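Local structure of alternansucrase (Leuconostoc mesenteroides, 6HVG) at residues L930-A935 and G970-H975; N938-A943 and T963-D968. The protein belongs to glycoside hydrolase family 70, whose members are large multidomain enzymes built round a TIM-barrel, and carries a bound calcium ion and choline-binding-type repeats. All blocks are in the same frame, centred on the assembly; numbering follows the deposited sequence.

Contact 1: residues L930-A935 and G970-H975; sequences LHMGKA and GDLIFH
A two-stranded antiparallel ladder joins Leu930 and His931, at the end of strand 927-931, to Leu972 and Asp971 of strand 971-975; the end-to-end directions differ by 175°. Leu930 and Leu972 form the hydrogen-bonded pair: Leu930 N donates to Leu972 O over 3.2 Å, in the carbonyl plane, and Leu972 N returns a bond to Leu930 O at 3.1 Å. His931 and Asp971 follow as a non-hydrogen-bonded pair with CA atoms 4.6 Å apart. Beyond them the ladder frays. His931 centres an inverse gamma turn, which brings Met932 N back to Leu930 O in a weak bond, and the bond from Met932 N to Gly970 O is weak and bent as well (N-H...O 120°). Gly970, with positive phi, comes up against the 932-933 backbone through this carbonyl O.

The face carrying His931, Asp971 and Ile973 is mixed. The imidazole and carboxylate planes are 80° apart, and OD1 of Asp971 approaches ring carbon CD2 of His931 at 3.3 Å; His931 NE2 and Asp971 OD2 stay 4.1 Å apart, not in contact. Ile973 packs on Thr927 and Thr929. The other face is apolar. CD1 of Leu930 lies 4.2 Å from CE1 of Phe974, and CG of Met932, set beside its own backbone N, comes within 4.1 Å of CG of Leu972. Leu930 also packs on Val884 and Ile913, while the ring of Phe974 meets Trp1007 edge-to-face. With its Leu930, Leu972 and Phe974 face laid against the larger sheet, the pair is an antiparallel two-stranded ribbon in a layered beta-sheet domain.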
loop_
_atom_site.group_PDB
_atom_site.type_symbol
_atom_site.label_atom_id
_atom_site.label_comp_id
_atom_site.label_asym_id
_atom_site.label_seq_id
_atom_site.Cartn_x
_atom_site.Cartn_y
_atom_site.Cartn_z
ATOM N N LEU A 930 -27.949 -21.295 -28.776
ATOM C CA LEU A 930 -28.521 -20.997 -27.471
ATOM C C LEU A 930 -29.657 -21.964 -27.176
ATOM O O LEU A 930 -30.700 -21.889 -27.786
ATOM C CB LEU A 930 -29.091 -19.584 -27.451
ATOM C CG LEU A 930 -28.149 -18.396 -27.247
ATOM C CD1 LEU A 930 -28.929 -17.105 -27.373
ATOM C CD2 LEU A 930 -27.449 -18.457 -25.902
ATOM N N HIS A 931 -29.465 -22.863 -26.224
ATOM C CA HIS A 931 -30.526 -23.794 -25.861
ATOM C C HIS A 931 -31.509 -23.095 -24.898
ATOM O O HIS A 931 -31.425 -23.225 -23.671
ATOM C CB HIS A 931 -29.951 -25.091 -25.252
ATOM C CG HIS A 931 -28.967 -25.787 -26.132
ATOM N ND1 HIS A 931 -27.612 -25.545 -26.066
ATOM C CD2 HIS A 931 -29.143 -26.706 -27.106
ATOM C CE1 HIS A 931 -26.994 -26.286 -26.964
ATOM N NE2 HIS A 931 -27.903 -26.999 -27.609
ATOM N N MET A 932 -32.448 -22.368 -25.489
ATOM C CA MET A 932 -33.475 -21.638 -24.754
ATOM C C MET A 932 -34.431 -22.557 -24.000
ATOM O O MET A 932 -35.174 -22.094 -23.150
ATOM C CB MET A 932 -34.302 -20.792 -25.719
ATOM C CG MET A 932 -33.539 -19.656 -26.385
ATOM S SD MET A 932 -33.082 -18.366 -25.214
ATOM C CE MET A 932 -31.383 -18.717 -25.023
ATOM N N GLY A 933 -34.467 -23.832 -24.383
ATOM C CA GLY A 933 -35.148 -24.852 -23.611
ATOM C C GLY A 933 -36.422 -25.371 -24.234
ATOM O O GLY A 933 -37.071 -24.694 -25.003
ATOM N N LYS A 934 -36.801 -26.576 -23.842
ATOM C CA LYS A 934 -37.989 -27.269 -24.353
ATOM C C LYS A 934 -39.311 -26.680 -23.842
ATOM O O LYS A 934 -40.391 -27.102 -24.256
ATOM C CB LYS A 934 -37.874 -28.766 -24.014
ATOM C CG LYS A 934 -36.596 -29.385 -24.594
ATOM C CD LYS A 934 -36.770 -30.760 -25.231
ATOM C CE LYS A 934 -35.779 -31.001 -26.373
ATOM N NZ LYS A 934 -34.375 -31.076 -25.876
ATOM N N ALA A 935 -39.225 -25.724 -22.923
ATOM C CA ALA A 935 -40.359 -24.873 -22.577
ATOM C C ALA A 935 -40.575 -23.746 -23.584
ATOM O O ALA A 935 -41.554 -23.036 -23.481
ATOM C CB ALA A 935 -40.177 -24.311 -21.176
ATOM N N GLY A 970 -36.203 -26.071 -29.342
ATOM C CA GLY A 970 -36.080 -24.847 -28.556
ATOM C C GLY A 970 -34.730 -24.170 -28.686
ATOM O O GLY A 970 -34.358 -23.384 -27.839
ATOM N N ASP A 971 -33.972 -24.483 -29.732
ATOM C CA ASP A 971 -32.661 -23.871 -29.919
ATOM C C ASP A 971 -32.715 -22.728 -30.935
ATOM O O ASP A 971 -33.335 -22.845 -31.995
ATOM C CB ASP A 971 -31.626 -24.930 -30.354
ATOM C CG ASP A 971 -31.657 -26.168 -29.491
ATOM O OD1 ASP A 971 -32.137 -26.073 -28.340
ATOM O OD2 ASP A 971 -31.215 -27.240 -29.945
ATOM N N LEU A 972 -32.036 -21.634 -30.596
ATOM C CA LEU A 972 -31.810 -20.542 -31.533
ATOM C C LEU A 972 -30.491 -20.823 -32.217
ATOM O O LEU A 972 -29.456 -20.817 -31.547
ATOM C CB LEU A 972 -31.669 -19.216 -30.811
ATOM C CG LEU A 972 -32.913 -18.550 -30.245
ATOM C CD1 LEU A 972 -32.494 -17.239 -29.609
ATOM C CD2 LEU A 972 -33.946 -18.317 -31.332
ATOM N N ILE A 973 -30.504 -21.058 -33.534
ATOM C CA ILE A 973 -29.260 -21.394 -34.242
ATOM C C ILE A 973 -28.662 -20.142 -34.898
ATOM O O ILE A 973 -29.370 -19.355 -35.517
ATOM C CB ILE A 973 -29.449 -22.498 -35.303
ATOM C CG1 ILE A 973 -30.404 -23.605 -34.815
ATOM C CG2 ILE A 973 -28.088 -23.072 -35.693
ATOM C CD1 ILE A 973 -29.803 -24.567 -33.824
ATOM N N PHE A 974 -27.352 -19.970 -34.759
ATOM C CA PHE A 974 -26.655 -18.823 -35.325
ATOM C C PHE A 974 -25.508 -19.290 -36.211
ATOM O O PHE A 974 -24.851 -20.288 -35.911
ATOM C CB PHE A 974 -26.081 -17.929 -34.225
ATOM C CG PHE A 974 -27.116 -17.233 -33.387
ATOM C CD1 PHE A 974 -27.700 -17.879 -32.314
ATOM C CD2 PHE A 974 -27.498 -15.923 -33.672
ATOM C CE1 PHE A 974 -28.644 -17.232 -31.531
ATOM C CE2 PHE A 974 -28.443 -15.264 -32.892
ATOM C CZ PHE A 974 -29.017 -15.917 -31.823
ATOM N N HIS A 975 -25.270 -18.547 -37.287
ATOM C CA HIS A 975 -24.242 -18.882 -38.275
ATOM C C HIS A 975 -23.251 -17.727 -38.390
ATOM O O HIS A 975 -23.470 -16.656 -37.808
ATOM C CB HIS A 975 -24.888 -19.160 -39.645
ATOM C CG HIS A 975 -25.959 -20.207 -39.609
ATOM N ND1 HIS A 975 -25.695 -21.546 -39.792
ATOM C CD2 HIS A 975 -27.295 -20.112 -39.402
ATOM C CE1 HIS A 975 -26.819 -22.234 -39.695
ATOM N NE2 HIS A 975 -27.805 -21.388 -39.458
#

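Contact 2: residues N938-A943 and T963-D968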
loop_
_atom_site.group_PDB
_atom_site.type_symbol
_atom_site.label_atom_id
_atom_site.label_comp_id
_atom_site.label_asym_id
_atom_site.label_seq_id
_atom_site.Cartn_x
_atom_site.Cartn_y
_atom_site.Cartn_z
ATOM N N ASN A 938 -40.406 -23.584 -30.797
ATOM C CA ASN A 938 -41.001 -22.838 -31.931
ATOM C C ASN A 938 -41.310 -21.349 -31.678
ATOM O O ASN A 938 -41.930 -20.687 -32.486
ATOM C CB ASN A 938 -42.244 -23.578 -32.413
ATOM C CG ASN A 938 -41.932 -25.025 -32.789
ATOM O OD1 ASN A 938 -42.484 -25.961 -32.206
ATOM N ND2 ASN A 938 -41.000 -25.210 -33.720
ATOM N N GLN A 939 -40.800 -20.825 -30.577
ATOM C CA GLN A 939 -41.076 -19.465 -30.153
ATOM C C GLN A 939 -40.221 -18.434 -30.901
ATOM O O GLN A 939 -39.089 -18.709 -31.281
ATOM C CB GLN A 939 -40.793 -19.349 -28.656
ATOM C CG GLN A 939 -41.207 -18.031 -28.043
ATOM C CD GLN A 939 -41.569 -18.168 -26.583
ATOM O OE1 GLN A 939 -41.422 -19.236 -25.984
ATOM N NE2 GLN A 939 -42.049 -17.081 -26.002
ATOM N N LEU A 940 -40.768 -17.239 -31.082
ATOM C CA LEU A 940 -40.041 -16.144 -31.699
ATOM C C LEU A 940 -39.312 -15.377 -30.632
ATOM O O LEU A 940 -39.901 -15.017 -29.597
ATOM C CB LEU A 940 -40.988 -15.207 -32.439
ATOM C CG LEU A 940 -40.330 -14.274 -33.458
ATOM C CD1 LEU A 940 -39.786 -15.074 -34.637
ATOM C CD2 LEU A 940 -41.293 -13.220 -33.976
ATOM N N TYR A 941 -38.027 -15.138 -30.880
ATOM C CA TYR A 941 -37.183 -14.354 -29.984
ATOM C C TYR A 941 -36.654 -13.106 -30.723
ATOM O O TYR A 941 -36.487 -13.124 -31.932
ATOM C CB TYR A 941 -36.025 -15.212 -29.462
ATOM C CG TYR A 941 -36.387 -16.094 -28.294
ATOM C CD1 TYR A 941 -37.122 -17.254 -28.470
ATOM C CD2 TYR A 941 -35.993 -15.770 -27.007
ATOM C CE1 TYR A 941 -37.466 -18.047 -27.397
ATOM C CE2 TYR A 941 -36.328 -16.566 -25.929
ATOM C CZ TYR A 941 -37.071 -17.703 -26.135
ATOM O OH TYR A 941 -37.403 -18.471 -25.047
ATOM N N ARG A 942 -36.432 -12.023 -29.979
ATOM C CA ARG A 942 -35.860 -10.795 -30.530
ATOM C C ARG A 942 -34.680 -10.301 -29.715
ATOM O O ARG A 942 -34.624 -10.497 -28.508
ATOM C CB ARG A 942 -36.909 -9.683 -30.610
ATOM C CG ARG A 942 -37.475 -9.166 -29.285
ATOM C CD ARG A 942 -36.692 -8.001 -28.714
ATOM N NE ARG A 942 -37.380 -7.368 -27.585
ATOM C CZ ARG A 942 -36.900 -6.324 -26.911
ATOM N NH1 ARG A 942 -35.702 -5.812 -27.202
ATOM N NH2 ARG A 942 -37.604 -5.771 -25.933
ATOM N N ALA A 943 -33.736 -9.661 -30.391
ATOM C CA ALA A 943 -32.536 -9.152 -29.747
ATOM C C ALA A 943 -32.830 -7.991 -28.814
ATOM O O ALA A 943 -33.625 -7.136 -29.130
ATOM C CB ALA A 943 -31.521 -8.728 -30.811
ATOM N N THR A 963 -35.944 -10.283 -35.196
ATOM C CA THR A 963 -36.473 -11.474 -34.564
ATOM C C THR A 963 -35.753 -12.666 -35.108
ATOM O O THR A 963 -35.177 -12.624 -36.166
ATOM C CB THR A 963 -37.978 -11.664 -34.845
ATOM O OG1 THR A 963 -38.171 -11.799 -36.247
ATOM C CG2 THR A 963 -38.786 -10.457 -34.334
ATOM N N LEU A 964 -35.805 -13.741 -34.357
ATOM C CA LEU A 964 -35.298 -15.009 -34.786
ATOM C C LEU A 964 -36.151 -16.030 -34.056
ATOM O O LEU A 964 -36.506 -15.832 -32.879
ATOM C CB LEU A 964 -33.829 -15.140 -34.412
ATOM C CG LEU A 964 -33.181 -16.488 -34.790
ATOM C CD1 LEU A 964 -33.535 -16.972 -36.189
ATOM C CD2 LEU A 964 -31.667 -16.386 -34.643
ATOM N N ARG A 965 -36.521 -17.107 -34.746
ATOM C CA ARG A 965 -37.421 -18.102 -34.174
ATOM C C ARG A 965 -36.667 -19.375 -33.801
ATOM O O ARG A 965 -35.817 -19.838 -34.554
ATOM C CB ARG A 965 -38.546 -18.441 -35.139
ATOM C CG ARG A 965 -39.651 -19.256 -34.490
ATOM C CD ARG A 965 -40.789 -19.535 -35.478
ATOM N NE ARG A 965 -41.621 -18.344 -35.634
ATOM C CZ ARG A 965 -42.567 -17.946 -34.769
ATOM N NH1 ARG A 965 -42.864 -18.661 -33.685
ATOM N NH2 ARG A 965 -43.240 -16.816 -34.998
ATOM N N THR A 966 -37.009 -19.937 -32.643
ATOM C CA THR A 966 -36.414 -21.178 -32.147
ATOM C C THR A 966 -37.026 -22.378 -32.869
ATOM O O THR A 966 -38.154 -22.295 -33.356
ATOM C CB THR A 966 -36.638 -21.342 -30.634
ATOM O OG1 THR A 966 -38.025 -21.357 -30.349
ATOM C CG2 THR A 966 -36.041 -20.199 -29.860
ATOM N N ASN A 967 -36.296 -23.490 -32.911
ATOM C CA ASN A 967 -36.788 -24.709 -33.553
ATOM C C ASN A 967 -37.684 -25.576 -32.651
ATOM O O ASN A 967 -38.155 -25.121 -31.606
ATOM C CB ASN A 967 -35.594 -25.516 -34.066
ATOM C CG ASN A 967 -34.785 -26.129 -32.949
ATOM O OD1 ASN A 967 -35.278 -26.344 -31.839
ATOM N ND2 ASN A 967 -33.522 -26.409 -33.237
ATOM N N ASP A 968 -37.940 -26.812 -33.075
ATOM C CA ASP A 968 -38.795 -27.742 -32.326
ATOM C C ASP A 968 -38.197 -28.050 -30.957
ATOM O O ASP A 968 -38.913 -28.076 -29.957
ATOM C CB ASP A 968 -38.991 -29.051 -33.100
ATOM C CG ASP A 968 -40.403 -29.588 -32.990
ATOM O OD1 ASP A 968 -41.028 -29.454 -31.916
ATOM O OD2 ASP A 968 -40.883 -30.164 -33.999
#
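Asn938 meets the 963-968 segment through both backbone polar groups. Its N donates to Asn967 O at 2.8 Å, from well above the carbonyl plane, while its O accepts from NH1 of Arg965. That acceptor lies in the guanidinium plane, at its edge, and the donor lies in the carbonyl plane in turn. The bends of Arg965 at chi3 (-77°), which places NE, and at chi4 (-79°), which places CZ, bring the guanidinium back over the 938-943 backbone.

At Gln939 the carbonyl O takes Thr966 N at 2.8 Å, nearly along the C=O axis. Thr966 OG1 is 3.0 Å from the same Gln939 O, but its proton also has His936 O within reach. Leu940 pairs with Arg965 without backbone bonds, their CA atoms 4.1 Å apart. Its CB sits 3.7 Å above the guanidinium plane, offset toward the rim, and the two side chains cross at about a right angle. CD1 of Leu940 touches CB of Arg965 at 3.6 Å, while CD2 reaches CG2 of Thr963.

Tyr941 and Leu964 form the hydrogen-bonded pair, with bonds in both directions between Tyr941 N and Leu964 O and between Leu964 N and Tyr941 O. On their face of the sheet, CG2 of Thr966 approaches CD1 of the Tyr941 ring at 3.4 Å. Arg942 pairs with Thr963, but its guanidinium leads away: NH1 donates to Ala943 O at 3.1 Å and to Tyr955 O, and NE forms a salt bridge with Asp958.

The short strand axes run antiparallel at 147°. Strand 940-947 lies between 962-965 and 1003-1009, strand 962-965 is paired on its other edge with 977-982, and Leu964 packs on Trp1007 and Phe974.

Overall arrangement
Contacts 1 and 2 have centres 8 Å apart and touch through side chains. CD2 of Leu972 lies against CG2 of Thr966, SD of Met932 lies 3.8 Å from CE2 of Tyr941, and CE2 of Phe974 lies 3.8 Å from CD2 of Leu964. The apolar face of the 930-935/970-975 ribbon thus meets the Tyr941-Leu964 face of the larger sheet. The chain supplies a second link: contact 2 falls wholly between the segments of contact 1, and Asn967 OD1 accepts a bond from Asp971 N. Both contacts lie about 50 Å from the chain centre; neither includes a calcium ligand (Glu575, Asp581, Asn625, Asp1159).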